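Local coordinates for N-acetylneuraminate lyase (Peptoclostridium difficile, PDB 4WOZ), which belongs to the dihydrodipicolinate synthetase family of lyases and aldolases, built on a TIM barrel and assembled here from four chains, at residues D213-G217 against S218-V222; E244-H247 against V248-D251; K291-A294 against K295-R299. All coordinates share one frame; numbering follows the deposited sequence.

Interaction 1: D213-G217 against S218-V222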
loop_
_atom_site.group_PDB
_atom_site.type_symbol
_atom_site.label_atom_id
_atom_site.label_comp_id
_atom_site.label_asym_id
_atom_site.label_seq_id
_atom_site.Cartn_x
_atom_site.Cartn_y
_atom_site.Cartn_z
ATOM N N ASP A 213 25.122 2.179 -15.039
ATOM C CA ASP A 213 25.822 2.168 -16.313
ATOM C C ASP A 213 25.200 3.048 -17.384
ATOM O O ASP A 213 25.714 3.140 -18.499
ATOM C CB ASP A 213 25.915 0.731 -16.800
ATOM C CG ASP A 213 26.730 -0.129 -15.859
ATOM O OD1 ASP A 213 27.964 0.034 -15.852
ATOM O OD2 ASP A 213 26.143 -0.944 -15.114
ATOM N N GLY A 214 24.100 3.702 -17.034
ATOM C CA GLY A 214 23.423 4.561 -17.985
ATOM C C GLY A 214 22.010 4.807 -17.510
ATOM O O GLY A 214 21.658 4.470 -16.381
ATOM N N ALA A 215 21.185 5.384 -18.369
ATOM C CA ALA A 215 19.815 5.669 -17.985
ATOM C C ALA A 215 18.877 5.529 -19.169
ATOM O O ALA A 215 19.258 5.775 -20.316
ATOM C CB ALA A 215 19.724 7.083 -17.395
ATOM N N ILE A 216 17.658 5.104 -18.876
ATOM C CA ILE A 216 16.620 4.934 -19.884
ATOM C C ILE A 216 15.476 5.783 -19.364
ATOM O O ILE A 216 14.869 5.453 -18.340
ATOM C CB ILE A 216 16.180 3.460 -19.983
ATOM C CG1 ILE A 216 17.363 2.606 -20.447
ATOM C CG2 ILE A 216 14.993 3.328 -20.940
ATOM C CD1 ILE A 216 17.138 1.108 -20.347
ATOM N N GLY A 217 15.194 6.884 -20.055
ATOM C CA GLY A 217 14.140 7.771 -19.601
ATOM C C GLY A 217 13.218 8.333 -20.662
ATOM O O GLY A 217 13.606 8.550 -21.811
ATOM N N SER A 218 11.980 8.572 -20.256
ATOM C CA SER A 218 10.960 9.108 -21.139
ATOM C C SER A 218 11.162 10.599 -21.421
ATOM O O SER A 218 10.838 11.071 -22.505
ATOM C CB SER A 218 9.583 8.905 -20.513
ATOM O OG SER A 218 9.454 9.701 -19.347
ATOM N N THR A 219 11.695 11.335 -20.449
ATOM C CA THR A 219 11.890 12.770 -20.623
ATOM C C THR A 219 13.092 13.117 -21.482
ATOM O O THR A 219 13.251 14.269 -21.883
ATOM C CB THR A 219 12.028 13.503 -19.273
ATOM O OG1 THR A 219 13.258 13.136 -18.637
ATOM C CG2 THR A 219 10.854 13.159 -18.368
ATOM N N PHE A 220 13.925 12.120 -21.771
ATOM C CA PHE A 220 15.107 12.332 -22.602
ATOM C C PHE A 220 14.712 12.676 -24.040
ATOM O O PHE A 220 15.508 13.233 -24.793
ATOM C CB PHE A 220 16.002 11.085 -22.578
ATOM C CG PHE A 220 16.542 10.745 -21.209
ATOM C CD1 PHE A 220 16.264 11.548 -20.108
ATOM C CD2 PHE A 220 17.310 9.601 -21.018
ATOM C CE1 PHE A 220 16.740 11.217 -18.834
ATOM C CE2 PHE A 220 17.789 9.259 -19.752
ATOM C CZ PHE A 220 17.504 10.068 -18.659
ATOM N N ASN A 221 13.483 12.341 -24.424
ATOM C CA ASN A 221 13.001 12.660 -25.765
ATOM C C ASN A 221 13.031 14.173 -25.998
ATOM O O ASN A 221 13.182 14.624 -27.135
ATOM C CB ASN A 221 11.571 12.154 -25.958
ATOM C CG ASN A 221 11.504 10.660 -26.174
ATOM O OD1 ASN A 221 11.654 10.177 -27.296
ATOM N ND2 ASN A 221 11.291 9.916 -25.096
ATOM N N VAL A 222 12.882 14.949 -24.927
ATOM C CA VAL A 222 12.894 16.407 -25.039
ATOM C C VAL A 222 13.948 17.072 -24.165
ATOM O O VAL A 222 14.205 18.274 -24.306
ATOM C CB VAL A 222 11.530 17.033 -24.642
ATOM C CG1 VAL A 222 10.461 16.661 -25.650
ATOM C CG2 VAL A 222 11.133 16.568 -23.234
#

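Interaction 2: E244-H247 against V248-D251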
loop_
_atom_site.group_PDB
_atom_site.type_symbol
_atom_site.label_atom_id
_atom_site.label_comp_id
_atom_site.label_asym_id
_atom_site.label_seq_id
_atom_site.Cartn_x
_atom_site.Cartn_y
_atom_site.Cartn_z
ATOM N N GLU A 244 22.629 21.297 -9.945
ATOM C CA GLU A 244 21.935 22.437 -10.509
ATOM C C GLU A 244 21.185 22.050 -11.785
ATOM O O GLU A 244 20.090 22.549 -12.038
ATOM C CB GLU A 244 22.920 23.574 -10.785
ATOM C CG GLU A 244 22.226 24.889 -11.055
ATOM C CD GLU A 244 21.136 25.178 -10.031
ATOM O OE1 GLU A 244 21.461 25.321 -8.831
ATOM O OE2 GLU A 244 19.951 25.248 -10.431
ATOM N N VAL A 245 21.761 21.159 -12.589
ATOM C CA VAL A 245 21.093 20.733 -13.814
ATOM C C VAL A 245 19.911 19.827 -13.436
ATOM O O VAL A 245 18.881 19.831 -14.104
ATOM C CB VAL A 245 22.067 19.973 -14.768
ATOM C CG1 VAL A 245 21.320 19.465 -15.995
ATOM C CG2 VAL A 245 23.197 20.905 -15.214
ATOM N N GLN A 246 20.070 19.056 -12.362
ATOM C CA GLN A 246 19.007 18.173 -11.889
ATOM C C GLN A 246 17.858 19.007 -11.315
ATOM O O GLN A 246 16.705 18.595 -11.381
ATOM C CB GLN A 246 19.520 17.231 -10.801
ATOM C CG GLN A 246 18.472 16.227 -10.335
ATOM C CD GLN A 246 18.244 15.099 -11.332
ATOM O OE1 GLN A 246 19.106 14.239 -11.516
ATOM N NE2 GLN A 246 17.084 15.101 -11.984
ATOM N N HIS A 247 18.182 20.161 -10.730
ATOM C CA HIS A 247 17.159 21.039 -10.171
ATOM C C HIS A 247 16.264 21.560 -11.288
ATOM O O HIS A 247 15.041 21.518 -11.178
ATOM C CB HIS A 247 17.782 22.232 -9.435
ATOM C CG HIS A 247 18.211 21.928 -8.034
ATOM N ND1 HIS A 247 17.535 21.044 -7.222
ATOM C CD2 HIS A 247 19.217 22.435 -7.282
ATOM C CE1 HIS A 247 18.104 21.020 -6.031
ATOM N NE2 HIS A 247 19.126 21.856 -6.040
ATOM N N VAL A 248 16.878 22.057 -12.362
ATOM C CA VAL A 248 16.107 22.568 -13.493
ATOM C C VAL A 248 15.345 21.417 -14.146
ATOM O O VAL A 248 14.188 21.562 -14.545
ATOM C CB VAL A 248 17.021 23.237 -14.543
ATOM C CG1 VAL A 248 16.192 23.683 -15.753
ATOM C CG2 VAL A 248 17.739 24.433 -13.915
ATOM N N THR A 249 15.994 20.262 -14.249
ATOM C CA THR A 249 15.354 19.099 -14.842
ATOM C C THR A 249 14.094 18.711 -14.069
ATOM O O THR A 249 13.066 18.385 -14.667
ATOM C CB THR A 249 16.320 17.891 -14.880
ATOM O OG1 THR A 249 17.293 18.091 -15.911
ATOM C CG2 THR A 249 15.564 16.608 -15.163
ATOM N N ASN A 250 14.173 18.749 -12.745
ATOM C CA ASN A 250 13.037 18.385 -11.911
ATOM C C ASN A 250 11.947 19.457 -11.903
ATOM O O ASN A 250 10.780 19.141 -11.688
ATOM C CB ASN A 250 13.517 18.046 -10.494
ATOM C CG ASN A 250 14.181 16.670 -10.432
ATOM O OD1 ASN A 250 14.512 16.094 -11.464
ATOM N ND2 ASN A 250 14.375 16.147 -9.231
ATOM N N ASP A 251 12.323 20.715 -12.142
ATOM C CA ASP A 251 11.327 21.782 -12.228
ATOM C C ASP A 251 10.474 21.444 -13.444
ATOM O O ASP A 251 9.251 21.560 -13.420
ATOM C CB ASP A 251 11.973 23.146 -12.475
ATOM C CG ASP A 251 12.624 23.714 -11.251
ATOM O OD1 ASP A 251 12.137 23.434 -10.139
ATOM O OD2 ASP A 251 13.616 24.462 -11.401
#

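Interaction 3: K291-A294 against K295-R299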
loop_
_atom_site.group_PDB
_atom_site.type_symbol
_atom_site.label_atom_id
_atom_site.label_comp_id
_atom_site.label_asym_id
_atom_site.label_seq_id
_atom_site.Cartn_x
_atom_site.Cartn_y
_atom_site.Cartn_z
ATOM N N LYS A 291 -2.854 22.841 -23.250
ATOM C CA LYS A 291 -2.051 23.308 -24.372
ATOM C C LYS A 291 -1.332 24.623 -24.082
ATOM O O LYS A 291 -0.163 24.778 -24.433
ATOM C CB LYS A 291 -2.919 23.439 -25.628
ATOM C CG LYS A 291 -3.373 22.094 -26.189
ATOM C CD LYS A 291 -4.173 22.235 -27.483
ATOM C CE LYS A 291 -4.555 20.860 -28.027
ATOM N NZ LYS A 291 -5.440 20.912 -29.231
ATOM N N SER A 292 -2.012 25.570 -23.444
ATOM C CA SER A 292 -1.358 26.837 -23.137
ATOM C C SER A 292 -0.350 26.607 -22.010
ATOM O O SER A 292 0.683 27.263 -21.949
ATOM C CB SER A 292 -2.382 27.902 -22.732
ATOM O OG SER A 292 -3.003 27.586 -21.503
ATOM N N ARG A 293 -0.646 25.667 -21.119
ATOM C CA ARG A 293 0.282 25.371 -20.032
ATOM C C ARG A 293 1.551 24.741 -20.604
ATOM O O ARG A 293 2.658 25.089 -20.202
ATOM C CB ARG A 293 -0.355 24.419 -19.015
ATOM C CG ARG A 293 0.610 23.930 -17.941
ATOM C CD ARG A 293 1.294 25.094 -17.232
ATOM N NE ARG A 293 2.237 24.648 -16.207
ATOM C CZ ARG A 293 3.004 25.468 -15.495
ATOM N NH1 ARG A 293 2.943 26.779 -15.697
ATOM N NH2 ARG A 293 3.829 24.984 -14.575
ATOM N N ALA A 294 1.386 23.817 -21.544
ATOM C CA ALA A 294 2.531 23.156 -22.165
ATOM C C ALA A 294 3.425 24.177 -22.864
ATOM O O ALA A 294 4.649 24.051 -22.862
ATOM C CB ALA A 294 2.055 22.109 -23.162
ATOM N N LYS A 295 2.815 25.191 -23.469
ATOM C CA LYS A 295 3.585 26.222 -24.144
ATOM C C LYS A 295 4.304 27.125 -23.140
ATOM O O LYS A 295 5.352 27.700 -23.449
ATOM C CB LYS A 295 2.678 27.021 -25.083
ATOM C CG LYS A 295 2.264 26.191 -26.294
ATOM C CD LYS A 295 1.388 26.936 -27.278
ATOM C CE LYS A 295 1.125 26.058 -28.496
ATOM N NZ LYS A 295 0.203 26.683 -29.481
ATOM N N GLU A 296 3.752 27.249 -21.937
ATOM C CA GLU A 296 4.410 28.044 -20.903
ATOM C C GLU A 296 5.647 27.251 -20.477
ATOM O O GLU A 296 6.732 27.802 -20.298
ATOM C CB GLU A 296 3.512 28.216 -19.678
ATOM C CG GLU A 296 2.406 29.230 -19.812
ATOM C CD GLU A 296 1.720 29.473 -18.482
ATOM O OE1 GLU A 296 1.168 28.504 -17.912
ATOM O OE2 GLU A 296 1.739 30.628 -18.002
ATOM N N ILE A 297 5.452 25.947 -20.303
ATOM C CA ILE A 297 6.524 25.046 -19.904
ATOM C C ILE A 297 7.622 25.103 -20.963
ATOM O O ILE A 297 8.811 25.119 -20.641
ATOM C CB ILE A 297 5.984 23.591 -19.753
ATOM C CG1 ILE A 297 5.005 23.534 -18.575
ATOM C CG2 ILE A 297 7.128 22.604 -19.543
ATOM C CD1 ILE A 297 4.278 22.213 -18.428
ATOM N N TYR A 298 7.214 25.157 -22.228
ATOM C CA TYR A 298 8.167 25.217 -23.329
ATOM C C TYR A 298 9.024 26.475 -23.263
ATOM O O TYR A 298 10.251 26.406 -23.351
ATOM C CB TYR A 298 7.440 25.174 -24.677
ATOM C CG TYR A 298 8.369 25.363 -25.850
ATOM C CD1 TYR A 298 9.320 24.395 -26.179
ATOM C CD2 TYR A 298 8.325 26.528 -26.615
ATOM C CE1 TYR A 298 10.205 24.586 -27.241
ATOM C CE2 TYR A 298 9.204 26.729 -27.676
ATOM C CZ TYR A 298 10.138 25.757 -27.983
ATOM O OH TYR A 298 10.995 25.956 -29.036
ATOM N N ARG A 299 8.374 27.625 -23.113
ATOM C CA ARG A 299 9.085 28.896 -23.043
ATOM C C ARG A 299 9.991 28.969 -21.822
ATOM O O ARG A 299 11.029 29.628 -21.840
ATOM C CB ARG A 299 8.091 30.061 -23.009
ATOM C CG ARG A 299 7.370 30.283 -24.327
ATOM C CD ARG A 299 6.566 31.577 -24.333
ATOM N NE ARG A 299 5.347 31.488 -23.537
ATOM C CZ ARG A 299 5.209 31.985 -22.315
ATOM N NH1 ARG A 299 6.222 32.616 -21.732
ATOM N NH2 ARG A 299 4.054 31.855 -21.679
#

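Interaction 1: D213-G217 against S218-V222
Phe220, just after the strand-to-helix turn, lays its ring against Gly217, the last residue of strand 214-217. The main interaction is CH-pi: Gly217 CA sits over the middle of the ring, 3.9 Å from the centroid of Phe220 and 11° off the ring normal. Glycine suits this place because, lacking a CB, it lets the ring lie directly against the backbone. Phe220 CG lies opposite its own carbonyl carbon and beside the backbone N (chi1 -62°), which turns the ring back toward the strand end.

The apolar contact is at the rim of the same ring. Ala215 CB, near the ring plane, comes within 3.7 Å of Phe220 CE2; a methyl is short enough to meet the edge of so large a neighbour.

Polar bonds shape the turn itself. The amide of Asn221 bends back so that ND2 gives a nearly straight bond to Ser218 O, 2.9 Å long, although the position of ND2 is less certain; it also bonds Ala21 O. Asn221 OD1 accepts from Asn44 ND2, and Thr219 OG1 bonds Asp201 OD2, so small polar side chains tie this link to strand 17-21, helix 34-48 and the loop of Asp201.

The whole forms the eighth strand-to-helix turn of the barrel, where strand 214-217 lies between strands 195-198 and 17-21, with Met204 of helix 204-209 packing on both Ala215 and Phe220.

Interaction 2: E244-H247 against V248-D251
Gln246 and Asn250, one helical turn apart, are joined through their amides within helix 239-259. Gln246 NE2 donates to Asn250 OD1 over 2.8 Å, arriving above the carbonyl plane and not on a lone pair, with the two amide planes 55° apart. The glutamine can reach because its CG stands opposite the backbone N (chi1 -176°) and the chain then bends at chi2, carrying the amide along the helix. An amide suits each place, since it donates and accepts at once: Gln246 OE1 accepts from Leu205 N, while Asn250 ND2 gives to Glu202 O.

Thr249 is gripped as closely. Its OG1 donates to Val245 O at 3.0 Å, the carbonyl that also takes Thr249 N at 2.9 Å; the two donors come from opposite faces of the carbonyl plane. With OG1 turned beside its own backbone N (chi1 -74°), threonine folds its hydroxyl onto the preceding turn, and OG1 also bonds Asn223 ND2. Its methyl CG2 lies 3.8 Å from Gln246 NE2.

A further face is closed by the second subunit, whose Glu185 holds both His247 ND1 and Asn250 ND2. Asp251 OD1 forms salt bridges with Arg186 and Lys189 of the second subunit.

The looser side belongs to the exposed Glu244 and the partly exposed Val245 and Val248. Glu244 OE2 comes no closer than 4.2 Å to Val248 CG2, beside the ordinary backbone bond from Val248 N to Glu244 O.

Val245, Gln246 and Thr249 pack on Ile230 of helix 220-235, Val248 touches Arg226 of that helix, and Val248 and Asp251 meet Tyr301 of helix 288-301.

Interaction 3: K291-A294 against K295-R299
The C-terminal helix 288-301 carries an i to i+3 salt bridge between Arg293 and Glu296, together with an i to i+4 packing of Arg293 on Ile297. Arg293 NH1 points to Glu296 OE1 at 3.3 Å, a long and weak but fairly straight bond (166°) that meets the guanidinium at its edge, in plane. The two flat groups are turned 72° to each other, and one nitrogen and one oxygen carry the link, not the paired, coplanar arrangement. The stronger partner of the guanidinium is Asp255 of helix 239-259, which pairs with NH2.

Ile297 CG1 lies over one face of the group, at its NE end, 3.8 Å from Arg293 NE, and the two side chains cross at about a right angle. A bend at chi2 (54°) after an extended first torsion brings the arginine across the isoleucine. Arginine suits the place because its aliphatic chain and flat group can lie on Ile297 while its nitrogens reach the acids.

This helix is one of the three that follow strand 214-217 and its helix 220-235, outside the barrel proper, and its inner side rests on helices 239-259 and 261-271. Ala294, small and buried, touches both Asn259 and Leu267; Ile297 reaches Leu252, and Tyr298 packs on Leu268. Backbone bonds of the usual i+4 kind hold the turns, among them Ile297 N to Arg293 O at 2.9 Å, while the exposed Lys295 has its CG beside Lys291 O, and its side chain touches Glu271.

The three contacts follow one another in series along the chain, from the last barrel strand out to the C-terminal helix. Interactions 1 and 2 have centres about 14 Å apart and nearest atoms about 5 Å apart; Asp201 joins them, bonding Thr219 through its carboxylate and, weakly, Gln246 through its carbonyl oxygen. Interactions 2 and 3 have centres about 18 Å apart and lie on neighbouring helices without touching. Bound 2-(acetylamino)-2-deoxy-D-mannose lies about 8 Å from the side chain of Asn250, about 10 Å from that of Arg293 and about 12 Å from that of Thr219, so none of these touches it. Of the three, interaction 2 alone meets another subunit.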